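Local coordinates for protein soluble lytic murein transglycosylase (Escherichia coli, PDB 1QSA) that cleaves the glycosidic bonds between N-acetylmuramic acid and N-acetylglucosamine in peptidoglycan, forming a 1,6-anhydro bond in the N-acetylmuramic acid product, at residues A473-R476 with A480-P483. Sequence-based numbering, arbitrary orientation.
Sequences AIAR and AWNP. With SO4 (sulfate ion), chain H.
Trp481 lies with one face of its indole over the backbone of Arg476. The Arg476 CA sits 4.0 Å above the ring plane, nearer the ring's margin than its centre. Arg476 CD comes to 3.5 Å from Trp481 NE1, at the pyrrole end of the ring. At the benzene end, Ala475 CB approaches Trp481 CZ3 to 3.6 Å. The two long side chains run roughly perpendicular to each other, and the guanidinium plane is turned 69° from the indole. CG of Arg476 stands anti to the backbone N (chi1 167°), and a bend at chi2 (63°) brings CD above the indole plane, just outside the rim by Trp481 NE1 and on the same side as CA. The indole N-H bonds to Tyr598 OH; with Arg476 the ring makes van der Waals contact.

The contact closes the C-terminal end of helix 468-479 in the lysozyme-like SLT domain. Ala480 leaves the helix with positive phi, and its N still bonds to Arg476 O at 3.0 Å. Trp481 then folds back on the last turns, one of which carries Glu478, the predicted catalytic residue.

Beyond the ring, Arg476 NH1 and NH2 both grip O3 of a sulfate, each at 2.9 Å. The sulfate, probably from the crystallisation liquor, lies at the guanidinium edge. Arg448 also bonds to the sulfate, and its O accepts a bond from Arg476 NE, which helps fix the group's rotation. A leucine in place of Arg476 would probably leave Arg448 O without this donor and the sulfate without its two-pronged hold.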
loop_
_atom_site.group_PDB
_atom_site.type_symbol
_atom_site.label_atom_id
_atom_site.label_comp_id
_atom_site.label_asym_id
_atom_site.label_seq_id
_atom_site.Cartn_x
_atom_site.Cartn_y
_atom_site.Cartn_z
ATOM N N ALA A 473 5.713 4.705 -17.882
ATOM C CA ALA A 473 5.656 3.494 -17.058
ATOM C C ALA A 473 5.855 3.866 -15.588
ATOM O O ALA A 473 5.180 3.328 -14.711
ATOM C CB ALA A 473 6.739 2.498 -17.485
ATOM N N ILE A 474 6.826 4.738 -15.325
ATOM C CA ILE A 474 7.113 5.179 -13.953
ATOM C C ILE A 474 5.884 5.880 -13.361
ATOM O O ILE A 474 5.454 5.575 -12.241
ATOM C CB ILE A 474 8.373 6.104 -13.927
ATOM C CG1 ILE A 474 9.646 5.271 -14.189
ATOM C CG2 ILE A 474 8.474 6.879 -12.587
ATOM C CD1 ILE A 474 10.173 4.496 -12.960
ATOM N N ALA A 475 5.292 6.798 -14.124
ATOM C CA ALA A 475 4.101 7.508 -13.648
ATOM C C ALA A 475 2.926 6.556 -13.391
ATOM O O ALA A 475 2.221 6.671 -12.382
ATOM C CB ALA A 475 3.704 8.584 -14.650
ATOM N N ARG A 476 2.729 5.596 -14.300
ATOM C CA ARG A 476 1.650 4.620 -14.165
ATOM C C ARG A 476 1.813 3.828 -12.863
ATOM O O ARG A 476 0.856 3.642 -12.113
ATOM C CB ARG A 476 1.643 3.684 -15.381
ATOM C CG ARG A 476 0.764 2.433 -15.228
ATOM C CD ARG A 476 -0.708 2.770 -15.066
ATOM N NE ARG A 476 -1.531 1.560 -15.009
ATOM C CZ ARG A 476 -1.666 0.783 -13.942
ATOM N NH1 ARG A 476 -1.060 1.101 -12.802
ATOM N NH2 ARG A 476 -2.458 -0.289 -14.000
ATOM N N ALA A 480 -0.991 5.600 -10.780
ATOM C CA ALA A 480 -2.119 4.981 -11.480
ATOM C C ALA A 480 -2.898 6.096 -12.208
ATOM O O ALA A 480 -4.125 6.052 -12.374
ATOM C CB ALA A 480 -3.021 4.173 -10.530
ATOM N N TRP A 481 -2.134 7.087 -12.658
ATOM C CA TRP A 481 -2.619 8.246 -13.396
ATOM C C TRP A 481 -3.476 9.282 -12.670
ATOM O O TRP A 481 -4.088 10.123 -13.321
ATOM C CB TRP A 481 -3.274 7.826 -14.717
ATOM C CG TRP A 481 -2.298 7.161 -15.666
ATOM C CD1 TRP A 481 -2.383 5.896 -16.194
ATOM C CD2 TRP A 481 -1.081 7.725 -16.163
ATOM N NE1 TRP A 481 -1.285 5.644 -16.983
ATOM C CE2 TRP A 481 -0.469 6.746 -16.983
ATOM C CE3 TRP A 481 -0.448 8.967 -15.993
ATOM C CZ2 TRP A 481 0.750 6.968 -17.630
ATOM C CZ3 TRP A 481 0.768 9.193 -16.637
ATOM C CH2 TRP A 481 1.355 8.190 -17.449
ATOM N N ASN A 482 -3.528 9.242 -11.337
ATOM C CA ASN A 482 -4.286 10.276 -10.615
ATOM C C ASN A 482 -3.277 11.397 -10.301
ATOM O O ASN A 482 -2.380 11.209 -9.480
ATOM C CB ASN A 482 -4.879 9.695 -9.331
ATOM C CG ASN A 482 -5.567 10.739 -8.475
ATOM O OD1 ASN A 482 -5.559 11.926 -8.792
ATOM N ND2 ASN A 482 -6.179 10.292 -7.389
ATOM N N PRO A 483 -3.415 12.577 -10.946
ATOM C CA PRO A 483 -2.485 13.693 -10.713
ATOM C C PRO A 483 -2.590 14.378 -9.354
ATOM O O PRO A 483 -1.716 15.167 -8.995
ATOM C CB PRO A 483 -2.837 14.679 -11.839
ATOM C CG PRO A 483 -4.305 14.462 -12.036
ATOM C CD PRO A 483 -4.476 12.950 -11.905
HETATM S S SO4 H . -2.327 -2.521 -11.275
HETATM O O1 SO4 H . -1.288 -3.012 -12.202
HETATM O O2 SO4 H . -2.062 -3.036 -9.919
HETATM O O3 SO4 H . -2.303 -1.049 -11.254
HETATM O O4 SO4 H . -3.645 -2.987 -11.733
#